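Local atomic coordinates of dimethyl-sulfide monooxygenase (Hyphomicrobium sulfonivorans, PDB entry 6AK1), a protein that oxidises dimethyl sulfide to methanethiol and formaldehyde with NADH and molecular oxygen, using FMN, in the first step of dimethyl sulfide degradation. Residues Arg4-Ala9 against Cys50-Phe55; Asn8-Thr13 against Gly393-Tyr398; Glu97-Gly102 against Lys127-Trp132; Thr221-Gln226 against Asn240-Phe245. All coordinates share one frame; numbering follows the deposited sequence.

Contact 1 (Arg4-Ala9 against Cys50-Phe55); sequences RIVLNA and CFDCLF
Arg4 and Asp52 meet tip to tip in a salt bridge, the guanidinium end-on, with NH1 3.0 Å from Asp52 OD1 and NH2 2.8 Å from Asp52 OD2. The two flat groups are turned 36° apart, yet both oxygens lie near the guanidinium plane. OD1 serves two donors: NH1 on its syn lone pair and, on the anti side, the backbone N of Leu7 at 3.1 Å. An alanine in place of Asp52 would probably leave the Arg4 guanidinium without this counter-charge and the Leu7 N-H without its acceptor.

Backbone bonds carry on from there. Asp52 N donates to Leu7 O, Ala9 N to Cys53 O, and Phe55 N to Ala9 O at 2.7 Å, so strands 6-9 and 53-55 run as parallel neighbours in the TIM barrel of the luciferase-like monooxygenases. Helix 36-48, which links them, ends in a Schellman motif with Cys50 at its C-prime position.

Apolar contacts lie on the helix side. Leu7 CB sits over the centre of the Phe51 ring in a CH-pi contact, 3.9 Å from the centroid, while Ala9 CB touches Leu54 CD1 at 4.0 Å, and both residues also touch Leu46 of helix 36-48.

Contact 2 (Asn8-Thr13 against Gly393-Tyr398); sequences NAFDMT and GFNLAY
Asn8 pairs with Asn395 and Ala9 with Leu396 where strands 8-12 and 393-397 run parallel, their axes 4.3 Å apart at the closest and inclined by 39°. Asn8 N donates to Phe394 O, Leu396 N to Asn8 O, and Phe10 N to Leu396 O; in the last of these the donor stands well above the carbonyl plane, although the bond is only 2.9 Å long. This is the seam at which the first strand of the TIM barrel meets the last, closing the cylinder.

On the face that carries both asparagines, Asn8 ND2 donates a hydrogen bond to Asn395 OD1 at 3.0 Å. The acceptor lies in the amide plane of Asn8, but the two amide planes are 50° apart. Phe10 follows two residues further along the strand: CG is anti to the backbone N (chi1 -167°), and this puts CD1 3.9 Å from Asn395 ND2 and lets the ring edge meet Ala397 CB through CD2 at 4.1 Å. The ring also meets Phe55 and Phe245.

Beyond the paired residues the strands part. A water donates to Phe10 O at 2.7 Å, with a weak, long link to Tyr398 N. Asp11 OD1 comes to the edge of the Tyr398 ring, 3.2 Å from CE2, and accepts from Met12 N; OD2 bonds Tyr38 OH, while Tyr398 OH bonds Val15 O.

The amide-to-amide bond lets two buried polar side chains satisfy part of each other's needs, and the carboxylate of Asp11 is probably stabilised by the Met12 N-H at OD1 and the Tyr38 hydroxyl at OD2.

Contact 3 (Glu97-Gly102 against Lys127-Trp132); sequences EHVGFG and KGRVAW
Arg129, just before strand 130-132, reaches across the loop that precedes strand 100-102. Its CB lies 3.9 Å and its CG 4.1 Å from Val99 O. CD moves in to 3.4 Å from Val99 O and also approaches Glu97 O. A bend at chi3 (-78°) turns the guanidinium over the loop, and Glu97 O comes to lie over one face, towards the rim and 3.6 Å from NE, while CE2 of Phe101 lies over the opposite face, 3.7 Å from NH1. The ring and guanidinium planes are 58° apart. At the tip, Arg129 NH1 bonds Val99 O at 3.0 Å, meeting a lone pair in the carbonyl plane.

Behind this side chain, Phe101 N donates to Arg129 O and Ala131 N to Phe101 O at 2.7 Å, joining the parallel strands of the beta-alpha-beta unit built with helix 112-126. Gly102 CA lies 3.8 Å from Ala131 CB.

NE, NH1 and NH2 also donate to Thr126 O, Thr96 OG1 and Ala93 O respectively. A buried cation thus spends its N-H groups on neutral oxygens, mainly backbone carbonyls, tying the loop before one strand to the helix end before the next, and its charge is probably spread over their dipoles.

Contact 4 (Thr221-Gln226 against Asn240-Phe245); sequences TPVIFQ and NAEGMF
Glu242 crosses Val223 and Ile224 obliquely. Its chain runs extended beyond CG, which carries OE2 back to the backbone N of Ile224 at 3.0 Å; the N-H meets the anti side of the carboxylate, 23° out of its plane. OE2 also lies 3.8 Å from Ile224 CG1, while OE1 turns to a salt bridge with Arg432. A glutamine in place of Glu242 would probably weaken the hold on Arg432, leaving the Arg432 charge without its mate.

Ile224 O is gripped by two donors, Glu242 N at 2.8 Å and Gly243 N at 3.0 Å. From here Gln226 N bonds Gly243 O and Phe245 N bonds Gln226 O, pairing strands 223-226 and 243-245 in parallel across the beta-alpha-beta crossover made by helix 232-240, one step round the TIM barrel.

Phe225 and Gly243 share a face of the sheet. The ring lies oblique to the glycine, CD1 3.8 Å from Gly243 CA, where a beta carbon would clash with CE1. On the other face Gln226 extends from its strand across Asn240 and Ala241 at the end of the helix, its CB 4.1 Å from Ala241 CB. Ile224 CB packs on Asn240 O at 3.6 Å, and the Asn240 side chain itself is held by Tyr169.

All four contacts lie in one parallel sheet, the curled wall of the TIM barrel. Contact 1 joins strands 6-12 and 53-57, and contact 2 uses the other edge of 6-12 to reach 393-397, so the two share Asn8 and Ala9 with centres 8 Å apart. Contacts 1, 3 and 4 follow in series along the chain, and contact 2 spans contacts 3 and 4 to bring the first and last strands of the barrel together. Strand 100-106 links contact 1 to contact 3, and strands 130-135 and 223-227 link contact 3 to contact 4. Inside, Phe10, Phe55, Phe225 and Phe245 bring contacts 1, 2 and 4 together, near Thr104, a probable FMN-binding residue.

Contact 1 (Arg4-Ala9 against Cys50-Phe55)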
loop_
_atom_site.group_PDB
_atom_site.type_symbol
_atom_site.label_atom_id
_atom_site.label_comp_id
_atom_site.label_asym_id
_atom_site.label_seq_id
_atom_site.Cartn_x
_atom_site.Cartn_y
_atom_site.Cartn_z
ATOM N N ARG A 4 13.612 -6.285 -14.068
ATOM C CA ARG A 4 12.220 -6.702 -14.104
ATOM C C ARG A 4 11.310 -5.617 -13.543
ATOM O O ARG A 4 11.585 -5.040 -12.487
ATOM C CB ARG A 4 12.051 -7.993 -13.304
ATOM C CG ARG A 4 10.635 -8.524 -13.265
ATOM C CD ARG A 4 10.567 -9.823 -12.484
ATOM N NE ARG A 4 10.521 -9.621 -11.036
ATOM C CZ ARG A 4 9.410 -9.384 -10.343
ATOM N NH1 ARG A 4 8.238 -9.289 -10.955
ATOM N NH2 ARG A 4 9.471 -9.224 -9.032
ATOM N N ILE A 5 10.219 -5.345 -14.256
ATOM C CA ILE A 5 9.213 -4.392 -13.795
ATOM C C ILE A 5 8.270 -5.084 -12.810
ATOM O O ILE A 5 7.752 -6.174 -13.083
ATOM C CB ILE A 5 8.446 -3.797 -14.984
ATOM C CG1 ILE A 5 9.427 -3.091 -15.938
ATOM C CG2 ILE A 5 7.387 -2.841 -14.508
ATOM C CD1 ILE A 5 8.794 -2.585 -17.241
ATOM N N VAL A 6 8.063 -4.457 -11.653
ATOM C CA VAL A 6 7.176 -4.994 -10.627
ATOM C C VAL A 6 5.748 -4.562 -10.937
ATOM O O VAL A 6 5.472 -3.369 -11.110
ATOM C CB VAL A 6 7.614 -4.522 -9.228
ATOM C CG1 VAL A 6 6.551 -4.873 -8.186
ATOM C CG2 VAL A 6 8.954 -5.149 -8.847
ATOM N N LEU A 7 4.830 -5.529 -11.005
ATOM C CA LEU A 7 3.437 -5.261 -11.352
ATOM C C LEU A 7 2.552 -5.523 -10.140
ATOM O O LEU A 7 2.481 -6.656 -9.655
ATOM C CB LEU A 7 3.002 -6.126 -12.530
ATOM C CG LEU A 7 3.881 -5.948 -13.768
ATOM C CD1 LEU A 7 3.543 -6.981 -14.834
ATOM C CD2 LEU A 7 3.780 -4.518 -14.309
ATOM N N ASN A 8 1.891 -4.478 -9.651
ATOM C CA ASN A 8 0.958 -4.570 -8.538
ATOM C C ASN A 8 -0.417 -4.092 -8.984
ATOM O O ASN A 8 -0.528 -3.122 -9.749
ATOM C CB ASN A 8 1.390 -3.700 -7.341
ATOM C CG ASN A 8 2.666 -4.172 -6.675
ATOM O OD1 ASN A 8 3.108 -5.310 -6.837
ATOM N ND2 ASN A 8 3.251 -3.289 -5.882
ATOM N N ALA A 9 -1.463 -4.744 -8.473
ATOM C CA ALA A 9 -2.813 -4.217 -8.609
ATOM C C ALA A 9 -3.145 -3.379 -7.381
ATOM O O ALA A 9 -2.981 -3.828 -6.245
ATOM C CB ALA A 9 -3.845 -5.336 -8.786
ATOM N N CYS A 50 0.933 -13.275 -13.323
ATOM C CA CYS A 50 2.157 -13.258 -12.500
ATOM C C CYS A 50 2.425 -11.880 -11.888
ATOM O O CYS A 50 3.576 -11.455 -11.733
ATOM C CB CYS A 50 3.372 -13.740 -13.305
ATOM S SG CYS A 50 3.358 -15.499 -13.768
ATOM N N PHE A 51 1.354 -11.171 -11.529
ATOM C CA PHE A 51 1.508 -9.926 -10.783
ATOM C C PHE A 51 2.185 -10.196 -9.441
ATOM O O PHE A 51 2.001 -11.250 -8.823
ATOM C CB PHE A 51 0.144 -9.264 -10.546
ATOM C CG PHE A 51 -0.287 -8.309 -11.636
ATOM C CD1 PHE A 51 -0.149 -8.641 -12.981
ATOM C CD2 PHE A 51 -0.846 -7.078 -11.310
ATOM C CE1 PHE A 51 -0.557 -7.763 -13.974
ATOM C CE2 PHE A 51 -1.265 -6.192 -12.301
ATOM C CZ PHE A 51 -1.126 -6.534 -13.636
ATOM N N ASP A 52 2.960 -9.220 -8.974
ATOM C CA ASP A 52 3.657 -9.398 -7.706
ATOM C C ASP A 52 2.708 -9.332 -6.512
ATOM O O ASP A 52 2.859 -10.111 -5.562
ATOM C CB ASP A 52 4.767 -8.363 -7.572
ATOM C CG ASP A 52 5.907 -8.626 -8.548
ATOM O OD1 ASP A 52 5.837 -8.109 -9.686
ATOM O OD2 ASP A 52 6.849 -9.372 -8.187
ATOM N N CYS A 53 1.721 -8.434 -6.539
ATOM C CA CYS A 53 1.055 -8.096 -5.292
ATOM C C CYS A 53 -0.292 -7.430 -5.556
ATOM O O CYS A 53 -0.440 -6.669 -6.518
ATOM C CB CYS A 53 1.970 -7.183 -4.445
ATOM S SG CYS A 53 1.389 -6.844 -2.770
ATOM N N LEU A 54 -1.270 -7.722 -4.683
ATOM C CA LEU A 54 -2.513 -6.958 -4.589
ATOM C C LEU A 54 -2.374 -5.960 -3.438
ATOM O O LEU A 54 -2.308 -6.348 -2.271
ATOM C CB LEU A 54 -3.714 -7.878 -4.376
ATOM C CG LEU A 54 -5.088 -7.226 -4.165
ATOM C CD1 LEU A 54 -5.614 -6.516 -5.413
ATOM C CD2 LEU A 54 -6.098 -8.266 -3.684
ATOM N N PHE A 55 -2.323 -4.683 -3.765
ATOM C CA PHE A 55 -2.109 -3.616 -2.794
ATOM C C PHE A 55 -3.479 -3.056 -2.428
ATOM O O PHE A 55 -4.131 -2.411 -3.259
ATOM C CB PHE A 55 -1.199 -2.557 -3.414
ATOM C CG PHE A 55 -0.651 -1.542 -2.453
ATOM C CD1 PHE A 55 -1.492 -0.696 -1.745
ATOM C CD2 PHE A 55 0.716 -1.398 -2.300
ATOM C CE1 PHE A 55 -0.987 0.265 -0.879
ATOM C CE2 PHE A 55 1.240 -0.431 -1.442
ATOM C CZ PHE A 55 0.382 0.407 -0.734
#

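Contact 2 (Asn8-Thr13 against Gly393-Tyr398)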
loop_
_atom_site.group_PDB
_atom_site.type_symbol
_atom_site.label_atom_id
_atom_site.label_comp_id
_atom_site.label_asym_id
_atom_site.label_seq_id
_atom_site.Cartn_x
_atom_site.Cartn_y
_atom_site.Cartn_z
ATOM N N ASN A 8 1.891 -4.478 -9.651
ATOM C CA ASN A 8 0.958 -4.570 -8.538
ATOM C C ASN A 8 -0.417 -4.092 -8.984
ATOM O O ASN A 8 -0.528 -3.122 -9.749
ATOM C CB ASN A 8 1.390 -3.700 -7.341
ATOM C CG ASN A 8 2.666 -4.172 -6.675
ATOM O OD1 ASN A 8 3.108 -5.310 -6.837
ATOM N ND2 ASN A 8 3.251 -3.289 -5.882
ATOM N N ALA A 9 -1.463 -4.744 -8.473
ATOM C CA ALA A 9 -2.813 -4.217 -8.609
ATOM C C ALA A 9 -3.145 -3.379 -7.381
ATOM O O ALA A 9 -2.981 -3.828 -6.245
ATOM C CB ALA A 9 -3.845 -5.336 -8.786
ATOM N N PHE A 10 -3.595 -2.160 -7.622
ATOM C CA PHE A 10 -4.027 -1.237 -6.585
ATOM C C PHE A 10 -5.547 -1.336 -6.486
ATOM O O PHE A 10 -6.255 -1.179 -7.495
ATOM C CB PHE A 10 -3.556 0.173 -6.948
ATOM C CG PHE A 10 -3.649 1.187 -5.843
ATOM C CD1 PHE A 10 -3.248 0.887 -4.548
ATOM C CD2 PHE A 10 -4.088 2.478 -6.124
ATOM C CE1 PHE A 10 -3.327 1.846 -3.539
ATOM C CE2 PHE A 10 -4.159 3.450 -5.122
ATOM C CZ PHE A 10 -3.785 3.131 -3.828
ATOM N N ASP A 11 -6.046 -1.625 -5.286
ATOM C CA ASP A 11 -7.478 -1.768 -5.047
ATOM C C ASP A 11 -7.776 -1.257 -3.636
ATOM O O ASP A 11 -6.885 -0.810 -2.915
ATOM C CB ASP A 11 -7.920 -3.230 -5.251
ATOM C CG ASP A 11 -9.380 -3.363 -5.727
ATOM O OD1 ASP A 11 -10.266 -2.601 -5.299
ATOM O OD2 ASP A 11 -9.664 -4.266 -6.522
ATOM N N MET A 12 -9.046 -1.309 -3.252
ATOM C CA MET A 12 -9.476 -0.858 -1.938
ATOM C C MET A 12 -10.810 -1.535 -1.679
ATOM O O MET A 12 -11.515 -1.873 -2.621
ATOM C CB MET A 12 -9.586 0.677 -1.886
ATOM C CG MET A 12 -10.038 1.266 -0.558
ATOM S SD MET A 12 -9.813 3.085 -0.487
ATOM C CE MET A 12 -10.938 3.490 0.826
ATOM N N THR A 13 -11.144 -1.778 -0.412
ATOM C CA THR A 13 -12.364 -2.536 -0.124
ATOM C C THR A 13 -13.582 -1.605 -0.164
ATOM O O THR A 13 -14.332 -1.459 0.802
ATOM C CB THR A 13 -12.259 -3.262 1.215
ATOM O OG1 THR A 13 -10.923 -3.748 1.415
ATOM C CG2 THR A 13 -13.231 -4.436 1.246
ATOM N N GLY A 393 8.412 -0.143 -10.455
ATOM C CA GLY A 393 7.213 -0.747 -10.998
ATOM C C GLY A 393 5.995 0.096 -10.674
ATOM O O GLY A 393 6.109 1.293 -10.382
ATOM N N PHE A 394 4.830 -0.557 -10.683
ATOM C CA PHE A 394 3.588 0.191 -10.735
ATOM C C PHE A 394 2.550 -0.367 -9.774
ATOM O O PHE A 394 2.433 -1.584 -9.598
ATOM C CB PHE A 394 3.034 0.202 -12.171
ATOM C CG PHE A 394 4.035 0.682 -13.187
ATOM C CD1 PHE A 394 4.190 2.037 -13.436
ATOM C CD2 PHE A 394 4.853 -0.221 -13.853
ATOM C CE1 PHE A 394 5.126 2.487 -14.363
ATOM C CE2 PHE A 394 5.788 0.220 -14.766
ATOM C CZ PHE A 394 5.924 1.575 -15.023
ATOM N N ASN A 395 1.809 0.557 -9.155
ATOM C CA ASN A 395 0.542 0.271 -8.492
ATOM C C ASN A 395 -0.544 0.675 -9.475
ATOM O O ASN A 395 -0.890 1.858 -9.585
ATOM C CB ASN A 395 0.409 1.027 -7.173
ATOM C CG ASN A 395 0.938 0.234 -5.997
ATOM O OD1 ASN A 395 1.597 -0.796 -6.177
ATOM N ND2 ASN A 395 0.677 0.717 -4.784
ATOM N N LEU A 396 -1.058 -0.317 -10.196
ATOM C CA LEU A 396 -2.012 -0.131 -11.283
ATOM C C LEU A 396 -3.415 0.058 -10.717
ATOM O O LEU A 396 -4.036 -0.896 -10.233
ATOM C CB LEU A 396 -1.943 -1.333 -12.220
ATOM C CG LEU A 396 -0.530 -1.478 -12.799
ATOM C CD1 LEU A 396 -0.306 -2.799 -13.465
ATOM C CD2 LEU A 396 -0.266 -0.340 -13.780
ATOM N N ALA A 397 -3.904 1.290 -10.760
ATOM C CA ALA A 397 -5.254 1.605 -10.327
ATOM C C ALA A 397 -6.251 1.276 -11.433
ATOM O O ALA A 397 -5.899 1.154 -12.609
ATOM C CB ALA A 397 -5.365 3.083 -9.949
ATOM N N TYR A 398 -7.517 1.144 -11.053
ATOM C CA TYR A 398 -8.527 0.768 -12.023
ATOM C C TYR A 398 -9.464 1.931 -12.331
ATOM O O TYR A 398 -9.728 2.791 -11.481
ATOM C CB TYR A 398 -9.322 -0.462 -11.542
ATOM C CG TYR A 398 -10.156 -0.318 -10.275
ATOM C CD1 TYR A 398 -11.427 0.234 -10.323
ATOM C CD2 TYR A 398 -9.704 -0.808 -9.053
ATOM C CE1 TYR A 398 -12.206 0.354 -9.187
ATOM C CE2 TYR A 398 -10.485 -0.706 -7.893
ATOM C CZ TYR A 398 -11.729 -0.132 -7.970
ATOM O OH TYR A 398 -12.508 -0.017 -6.837
HETATM O O HOH W 1 -7.362 1.294 -7.582
#

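Contact 3 (Glu97-Gly102 against Lys127-Trp132)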
loop_
_atom_site.group_PDB
_atom_site.type_symbol
_atom_site.label_atom_id
_atom_site.label_comp_id
_atom_site.label_asym_id
_atom_site.label_seq_id
_atom_site.Cartn_x
_atom_site.Cartn_y
_atom_site.Cartn_z
ATOM N N GLU A 97 -1.081 -19.212 -4.830
ATOM C CA GLU A 97 0.166 -19.781 -4.366
ATOM C C GLU A 97 1.263 -18.746 -4.152
ATOM O O GLU A 97 2.080 -18.920 -3.248
ATOM C CB GLU A 97 0.642 -20.839 -5.372
ATOM C CG GLU A 97 1.795 -21.687 -4.887
ATOM C CD GLU A 97 2.257 -22.679 -5.937
ATOM O OE1 GLU A 97 3.273 -23.367 -5.692
ATOM O OE2 GLU A 97 1.602 -22.761 -7.007
ATOM N N HIS A 98 1.274 -17.651 -4.921
ATOM C CA HIS A 98 2.445 -16.783 -5.007
ATOM C C HIS A 98 2.161 -15.286 -4.872
ATOM O O HIS A 98 3.024 -14.547 -4.387
ATOM C CB HIS A 98 3.155 -17.020 -6.343
ATOM C CG HIS A 98 3.889 -18.322 -6.415
ATOM N ND1 HIS A 98 4.955 -18.621 -5.592
ATOM C CD2 HIS A 98 3.703 -19.409 -7.203
ATOM C CE1 HIS A 98 5.391 -19.839 -5.866
ATOM N NE2 HIS A 98 4.646 -20.340 -6.837
ATOM N N VAL A 99 0.996 -14.805 -5.326
ATOM C CA VAL A 99 0.748 -13.367 -5.285
ATOM C C VAL A 99 0.784 -12.881 -3.836
ATOM O O VAL A 99 0.330 -13.570 -2.912
ATOM C CB VAL A 99 -0.585 -13.016 -5.979
ATOM C CG1 VAL A 99 -1.773 -13.554 -5.197
ATOM C CG2 VAL A 99 -0.725 -11.506 -6.157
ATOM N N GLY A 100 1.367 -11.694 -3.620
ATOM C CA GLY A 100 1.399 -11.111 -2.294
ATOM C C GLY A 100 0.155 -10.273 -2.000
ATOM O O GLY A 100 -0.605 -9.916 -2.895
ATOM N N PHE A 101 -0.045 -9.960 -0.716
ATOM C CA PHE A 101 -1.177 -9.146 -0.280
ATOM C C PHE A 101 -0.643 -8.004 0.571
ATOM O O PHE A 101 -0.118 -8.236 1.663
ATOM C CB PHE A 101 -2.207 -9.981 0.489
ATOM C CG PHE A 101 -2.675 -11.177 -0.272
ATOM C CD1 PHE A 101 -3.567 -11.029 -1.334
ATOM C CD2 PHE A 101 -2.189 -12.445 0.027
ATOM C CE1 PHE A 101 -3.993 -12.120 -2.075
ATOM C CE2 PHE A 101 -2.611 -13.542 -0.708
ATOM C CZ PHE A 101 -3.534 -13.372 -1.764
ATOM N N GLY A 102 -0.752 -6.785 0.051
ATOM C CA GLY A 102 -0.418 -5.605 0.815
ATOM C C GLY A 102 -1.646 -5.119 1.551
ATOM O O GLY A 102 -2.660 -4.785 0.931
ATOM N N LYS A 127 1.332 -17.899 4.589
ATOM C CA LYS A 127 2.638 -18.535 4.452
ATOM C C LYS A 127 3.656 -17.558 3.867
ATOM O O LYS A 127 4.364 -17.856 2.906
ATOM C CB LYS A 127 2.550 -19.823 3.621
ATOM C CG LYS A 127 1.878 -20.979 4.366
ATOM C CD LYS A 127 2.675 -21.315 5.639
ATOM C CE LYS A 127 2.080 -22.503 6.442
ATOM N NZ LYS A 127 1.103 -22.035 7.494
ATOM N N GLY A 128 3.710 -16.366 4.454
ATOM C CA GLY A 128 4.755 -15.420 4.136
ATOM C C GLY A 128 4.497 -14.517 2.955
ATOM O O GLY A 128 5.448 -14.123 2.274
ATOM N N ARG A 129 3.242 -14.163 2.689
ATOM C CA ARG A 129 2.917 -13.390 1.500
ATOM C C ARG A 129 2.224 -12.073 1.831
ATOM O O ARG A 129 1.523 -11.518 0.976
ATOM C CB ARG A 129 2.053 -14.218 0.549
ATOM C CG ARG A 129 2.782 -15.374 -0.118
ATOM C CD ARG A 129 1.897 -15.991 -1.181
ATOM N NE ARG A 129 0.862 -16.858 -0.623
ATOM C CZ ARG A 129 -0.351 -17.006 -1.152
ATOM N NH1 ARG A 129 -0.697 -16.302 -2.232
ATOM N NH2 ARG A 129 -1.231 -17.834 -0.595
ATOM N N VAL A 130 2.423 -11.538 3.032
ATOM C CA VAL A 130 1.744 -10.320 3.449
ATOM C C VAL A 130 2.733 -9.164 3.441
ATOM O O VAL A 130 3.923 -9.327 3.750
ATOM C CB VAL A 130 1.079 -10.481 4.834
ATOM C CG1 VAL A 130 2.126 -10.671 5.919
ATOM C CG2 VAL A 130 0.214 -9.260 5.150
ATOM N N ALA A 131 2.243 -8.005 3.039
ATOM C CA ALA A 131 2.939 -6.745 3.206
ATOM C C ALA A 131 2.061 -5.830 4.042
ATOM O O ALA A 131 0.833 -5.850 3.914
ATOM C CB ALA A 131 3.253 -6.092 1.859
ATOM N N TRP A 132 2.691 -5.045 4.903
ATOM C CA TRP A 132 1.995 -4.096 5.762
ATOM C C TRP A 132 2.208 -2.705 5.181
ATOM O O TRP A 132 3.333 -2.196 5.172
ATOM C CB TRP A 132 2.509 -4.169 7.203
ATOM C CG TRP A 132 1.928 -3.099 8.088
ATOM C CD1 TRP A 132 0.733 -2.452 7.920
ATOM C CD2 TRP A 132 2.516 -2.545 9.273
ATOM N NE1 TRP A 132 0.537 -1.548 8.928
ATOM C CE2 TRP A 132 1.612 -1.586 9.777
ATOM C CE3 TRP A 132 3.714 -2.778 9.966
ATOM C CZ2 TRP A 132 1.873 -0.846 10.930
ATOM C CZ3 TRP A 132 3.967 -2.050 11.121
ATOM C CH2 TRP A 132 3.050 -1.097 11.593
#

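Contact 4 (Thr221-Gln226 against Asn240-Phe245)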
loop_
_atom_site.group_PDB
_atom_site.type_symbol
_atom_site.label_atom_id
_atom_site.label_comp_id
_atom_site.label_asym_id
_atom_site.label_seq_id
_atom_site.Cartn_x
_atom_site.Cartn_y
_atom_site.Cartn_z
ATOM N N THR A 221 8.880 -10.212 10.171
ATOM C CA THR A 221 8.351 -8.887 9.908
ATOM C C THR A 221 7.735 -8.869 8.512
ATOM O O THR A 221 8.432 -9.174 7.539
ATOM C CB THR A 221 9.451 -7.836 10.012
ATOM O OG1 THR A 221 9.959 -7.795 11.357
ATOM C CG2 THR A 221 8.920 -6.455 9.624
ATOM N N PRO A 222 6.454 -8.555 8.366
ATOM C CA PRO A 222 5.884 -8.439 7.021
ATOM C C PRO A 222 6.639 -7.396 6.210
ATOM O O PRO A 222 7.281 -6.498 6.762
ATOM C CB PRO A 222 4.444 -7.999 7.283
ATOM C CG PRO A 222 4.478 -7.406 8.669
ATOM C CD PRO A 222 5.497 -8.175 9.415
ATOM N N VAL A 223 6.588 -7.542 4.883
ATOM C CA VAL A 223 7.177 -6.538 4.014
ATOM C C VAL A 223 6.584 -5.187 4.369
ATOM O O VAL A 223 5.365 -5.053 4.520
ATOM C CB VAL A 223 6.934 -6.889 2.532
ATOM C CG1 VAL A 223 7.489 -5.787 1.641
ATOM C CG2 VAL A 223 7.586 -8.217 2.180
ATOM N N ILE A 224 7.442 -4.188 4.546
ATOM C CA ILE A 224 6.988 -2.861 4.944
ATOM C C ILE A 224 6.744 -2.021 3.697
ATOM O O ILE A 224 7.675 -1.748 2.931
ATOM C CB ILE A 224 7.996 -2.184 5.880
ATOM C CG1 ILE A 224 8.351 -3.129 7.043
ATOM C CG2 ILE A 224 7.408 -0.889 6.396
ATOM C CD1 ILE A 224 7.166 -3.467 7.969
ATOM N N PHE A 225 5.490 -1.629 3.482
ATOM C CA PHE A 225 5.131 -0.659 2.455
ATOM C C PHE A 225 4.834 0.677 3.119
ATOM O O PHE A 225 4.276 0.727 4.220
ATOM C CB PHE A 225 3.901 -1.098 1.649
ATOM C CG PHE A 225 4.139 -2.268 0.723
ATOM C CD1 PHE A 225 5.415 -2.743 0.477
ATOM C CD2 PHE A 225 3.067 -2.888 0.090
ATOM C CE1 PHE A 225 5.612 -3.817 -0.381
ATOM C CE2 PHE A 225 3.263 -3.965 -0.780
ATOM C CZ PHE A 225 4.531 -4.424 -1.014
ATOM N N GLN A 226 5.212 1.763 2.446
ATOM C CA GLN A 226 4.950 3.106 2.952
ATOM C C GLN A 226 4.763 4.065 1.792
ATOM O O GLN A 226 5.341 3.889 0.723
ATOM C CB GLN A 226 6.083 3.647 3.820
ATOM C CG GLN A 226 6.229 2.949 5.126
ATOM C CD GLN A 226 7.406 3.461 5.898
ATOM O OE1 GLN A 226 8.517 2.957 5.760
ATOM N NE2 GLN A 226 7.173 4.469 6.722
ATOM N N ASN A 240 12.393 2.834 6.934
ATOM C CA ASN A 240 11.648 1.593 7.159
ATOM C C ASN A 240 11.158 0.900 5.893
ATOM O O ASN A 240 11.057 -0.327 5.889
ATOM C CB ASN A 240 10.436 1.865 8.055
ATOM C CG ASN A 240 10.832 2.279 9.444
ATOM O OD1 ASN A 240 11.233 1.447 10.260
ATOM N ND2 ASN A 240 10.742 3.570 9.720
ATOM N N ALA A 241 10.863 1.646 4.829
ATOM C CA ALA A 241 10.156 1.087 3.682
ATOM C C ALA A 241 11.007 0.061 2.950
ATOM O O ALA A 241 12.181 0.302 2.659
ATOM C CB ALA A 241 9.734 2.199 2.716
ATOM N N GLU A 242 10.416 -1.093 2.660
ATOM C CA GLU A 242 10.968 -1.978 1.646
ATOM C C GLU A 242 10.310 -1.780 0.288
ATOM O O GLU A 242 10.958 -1.999 -0.737
ATOM C CB GLU A 242 10.846 -3.435 2.089
ATOM C CG GLU A 242 11.493 -3.691 3.450
ATOM C CD GLU A 242 11.257 -5.106 3.972
ATOM O OE1 GLU A 242 12.105 -5.993 3.716
ATOM O OE2 GLU A 242 10.212 -5.322 4.636
ATOM N N GLY A 243 9.044 -1.368 0.263
ATOM C CA GLY A 243 8.392 -0.878 -0.938
ATOM C C GLY A 243 7.865 0.514 -0.644
ATOM O O GLY A 243 7.262 0.730 0.418
ATOM N N MET A 244 8.112 1.479 -1.527
ATOM C CA MET A 244 7.638 2.838 -1.313
ATOM C C MET A 244 6.693 3.222 -2.439
ATOM O O MET A 244 7.028 3.066 -3.619
ATOM C CB MET A 244 8.794 3.831 -1.215
ATOM C CG MET A 244 8.397 5.096 -0.465
ATOM S SD MET A 244 9.759 6.254 -0.259
ATOM C CE MET A 244 10.830 5.290 0.814
ATOM N N PHE A 245 5.514 3.715 -2.064
ATOM C CA PHE A 245 4.425 3.997 -2.992
ATOM C C PHE A 245 4.386 5.514 -3.193
ATOM O O PHE A 245 4.109 6.264 -2.251
ATOM C CB PHE A 245 3.118 3.437 -2.426
ATOM C CG PHE A 245 1.908 3.666 -3.282
ATOM C CD1 PHE A 245 2.013 3.899 -4.657
ATOM C CD2 PHE A 245 0.643 3.652 -2.711
ATOM C CE1 PHE A 245 0.873 4.104 -5.445
ATOM C CE2 PHE A 245 -0.497 3.855 -3.491
ATOM C CZ PHE A 245 -0.380 4.082 -4.862
#